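Local coordinates for PA3566 protein (Pseudomonas aeruginosa, PDB 1X7V) that is of unknown function but adopts the alpha-beta plait of the antibiotic biosynthesis monooxygenase family, so an oxidoreductase role is possible though unproven, at residues A[18-24]-A[52-56]. Residues are numbered along the deposited sequence; the frame is centred on the assembly and turned at random.
Sequences GHAEALE and SHLFY
Phe55 reaches from the start of strand 54-61 toward the first turn of helix 20-36, and its ring is touched there by three groups. Leu23 CD2 lies 3.8 Å from Phe55 CD1, Glu24 CB is likewise 3.8 Å from Phe55 CE2, and Ala20 O is 3.6 Å from Phe55 CZ; all three approach the ring obliquely. The leucine and glutamate contacts differ in direction: the Leu23 and Phe55 side chains run past one another in opposite senses, whereas Glu24 crosses Phe55 at about a right angle. With CG anti to the backbone N (chi1 177°) and the chain extended beyond it, Glu24 holds OE1 4.1 Å from Phe55 CE2, the carboxylate inclined 63° to the ring, while OE2 forms a salt bridge with Arg28. Ala20 O, close to the aromatic rim, already accepts the helical bond from Glu24 N.

Ala20 extends the buried part toward residues 52-53. Its methyl, CB, sits 3.5 Å from Ser52 O, an oxygen that also takes a hydrogen bond from Gln47, and lies over one face of the His53 imidazole, offset toward the rim. The His53 side chain, with CG anti to the carbonyl carbon, brings the ring to Gly18 and Ala20. Gly18 N approaches His53 CE1 to 3.0 Å near the ring plane, a close approach but not a hydrogen bond. Solvent begins here, for Gly18 and Ser52 are both exposed, and Ser52 OG comes only within 4.0 Å of Ala20 CB.

The axes of 20-24 and 54-56 run 17° apart at a closest approach of 9.9 Å, which fits a helix laid on the antiparallel sheet of an alpha-beta plait. Lacking hydrogen bonds between the two segments, this corner probably depends mainly on nonpolar packing around Phe55 and Ala20, with Glu24 OE2 and Ser52 O satisfied by Arg28 and Gln47.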
# COMPACT_ATOMS: atom_id res chain seq x y z
N GLY A 18 -10.38 -16.67 -2.62
CA GLY A 18 -9.93 -17.61 -1.61
C GLY A 18 -8.68 -17.18 -0.85
O GLY A 18 -8.38 -17.79 0.15
N HIS A 19 -7.95 -16.16 -1.34
CA HIS A 19 -6.67 -15.73 -0.75
C HIS A 19 -6.67 -14.43 0.05
O HIS A 19 -5.61 -13.88 0.29
CB HIS A 19 -5.61 -15.68 -1.84
CG HIS A 19 -5.35 -17.01 -2.46
ND1 HIS A 19 -4.47 -17.93 -1.92
CD2 HIS A 19 -5.94 -17.64 -3.50
CE1 HIS A 19 -4.47 -19.03 -2.65
NE2 HIS A 19 -5.34 -18.88 -3.63
N ALA A 20 -7.83 -13.95 0.52
CA ALA A 20 -7.92 -12.71 1.30
C ALA A 20 -7.10 -12.74 2.58
O ALA A 20 -6.43 -11.77 2.91
CB ALA A 20 -9.38 -12.36 1.64
N GLU A 21 -7.15 -13.85 3.31
CA GLU A 21 -6.45 -13.89 4.57
C GLU A 21 -4.94 -13.85 4.39
O GLU A 21 -4.24 -13.20 5.19
CB GLU A 21 -6.84 -15.13 5.35
CG GLU A 21 -8.34 -15.14 5.73
CD GLU A 21 -8.72 -14.31 6.98
OE1 GLU A 21 -8.24 -13.15 7.16
OE2 GLU A 21 -9.56 -14.81 7.78
N ALA A 22 -4.45 -14.54 3.37
CA ALA A 22 -3.02 -14.57 3.08
C ALA A 22 -2.56 -13.17 2.66
O ALA A 22 -1.51 -12.65 3.10
CB ALA A 22 -2.70 -15.59 1.98
N LEU A 23 -3.33 -12.54 1.80
CA LEU A 23 -2.97 -11.19 1.37
C LEU A 23 -2.97 -10.13 2.52
O LEU A 23 -2.07 -9.27 2.62
CB LEU A 23 -3.86 -10.78 0.18
CG LEU A 23 -3.60 -9.33 -0.34
CD1 LEU A 23 -2.14 -9.27 -0.78
CD2 LEU A 23 -4.58 -8.88 -1.45
N GLU A 24 -3.97 -10.16 3.39
CA GLU A 24 -4.05 -9.31 4.57
C GLU A 24 -2.81 -9.48 5.45
O GLU A 24 -2.28 -8.49 5.92
CB GLU A 24 -5.29 -9.64 5.40
CG GLU A 24 -5.40 -8.83 6.72
CD GLU A 24 -6.69 -9.15 7.49
OE1 GLU A 24 -7.73 -9.46 6.85
OE2 GLU A 24 -6.66 -9.05 8.74
N SER A 52 -14.32 -9.13 1.13
CA SER A 52 -13.13 -9.38 1.94
C SER A 52 -11.82 -9.39 1.12
O SER A 52 -10.75 -9.19 1.66
CB SER A 52 -13.29 -10.75 2.62
OG SER A 52 -13.37 -11.75 1.62
N HIS A 53 -11.92 -9.62 -0.19
CA HIS A 53 -10.77 -9.64 -1.09
C HIS A 53 -10.20 -8.29 -1.47
O HIS A 53 -9.14 -8.26 -2.12
CB HIS A 53 -11.17 -10.38 -2.35
CG HIS A 53 -11.59 -11.79 -2.11
ND1 HIS A 53 -10.70 -12.83 -2.10
CD2 HIS A 53 -12.80 -12.31 -1.81
CE1 HIS A 53 -11.34 -13.96 -1.81
NE2 HIS A 53 -12.62 -13.67 -1.63
N LEU A 54 -10.86 -7.21 -1.06
CA LEU A 54 -10.48 -5.84 -1.45
C LEU A 54 -9.91 -5.08 -0.26
O LEU A 54 -10.53 -5.02 0.80
CB LEU A 54 -11.65 -5.05 -1.97
CG LEU A 54 -11.89 -5.11 -3.46
CD1 LEU A 54 -13.26 -4.56 -3.75
CD2 LEU A 54 -10.77 -4.31 -4.14
N PHE A 55 -8.71 -4.56 -0.47
CA PHE A 55 -7.94 -3.80 0.52
C PHE A 55 -7.51 -2.50 -0.10
O PHE A 55 -7.38 -2.41 -1.32
CB PHE A 55 -6.69 -4.54 0.96
CG PHE A 55 -6.96 -5.91 1.53
CD1 PHE A 55 -7.09 -7.01 0.71
CD2 PHE A 55 -7.18 -6.05 2.86
CE1 PHE A 55 -7.41 -8.25 1.28
CE2 PHE A 55 -7.46 -7.22 3.38
CZ PHE A 55 -7.57 -8.33 2.57
N TYR A 56 -7.28 -1.52 0.77
CA TYR A 56 -6.93 -0.16 0.33
C TYR A 56 -5.82 0.33 1.19
O TYR A 56 -5.97 0.33 2.43
CB TYR A 56 -8.11 0.81 0.50
CG TYR A 56 -9.37 0.37 -0.17
CD1 TYR A 56 -10.28 -0.49 0.48
CD2 TYR A 56 -9.68 0.76 -1.46
CE1 TYR A 56 -11.48 -0.92 -0.12
CE2 TYR A 56 -10.88 0.34 -2.07
CZ TYR A 56 -11.76 -0.52 -1.40
OH TYR A 56 -12.94 -0.94 -1.99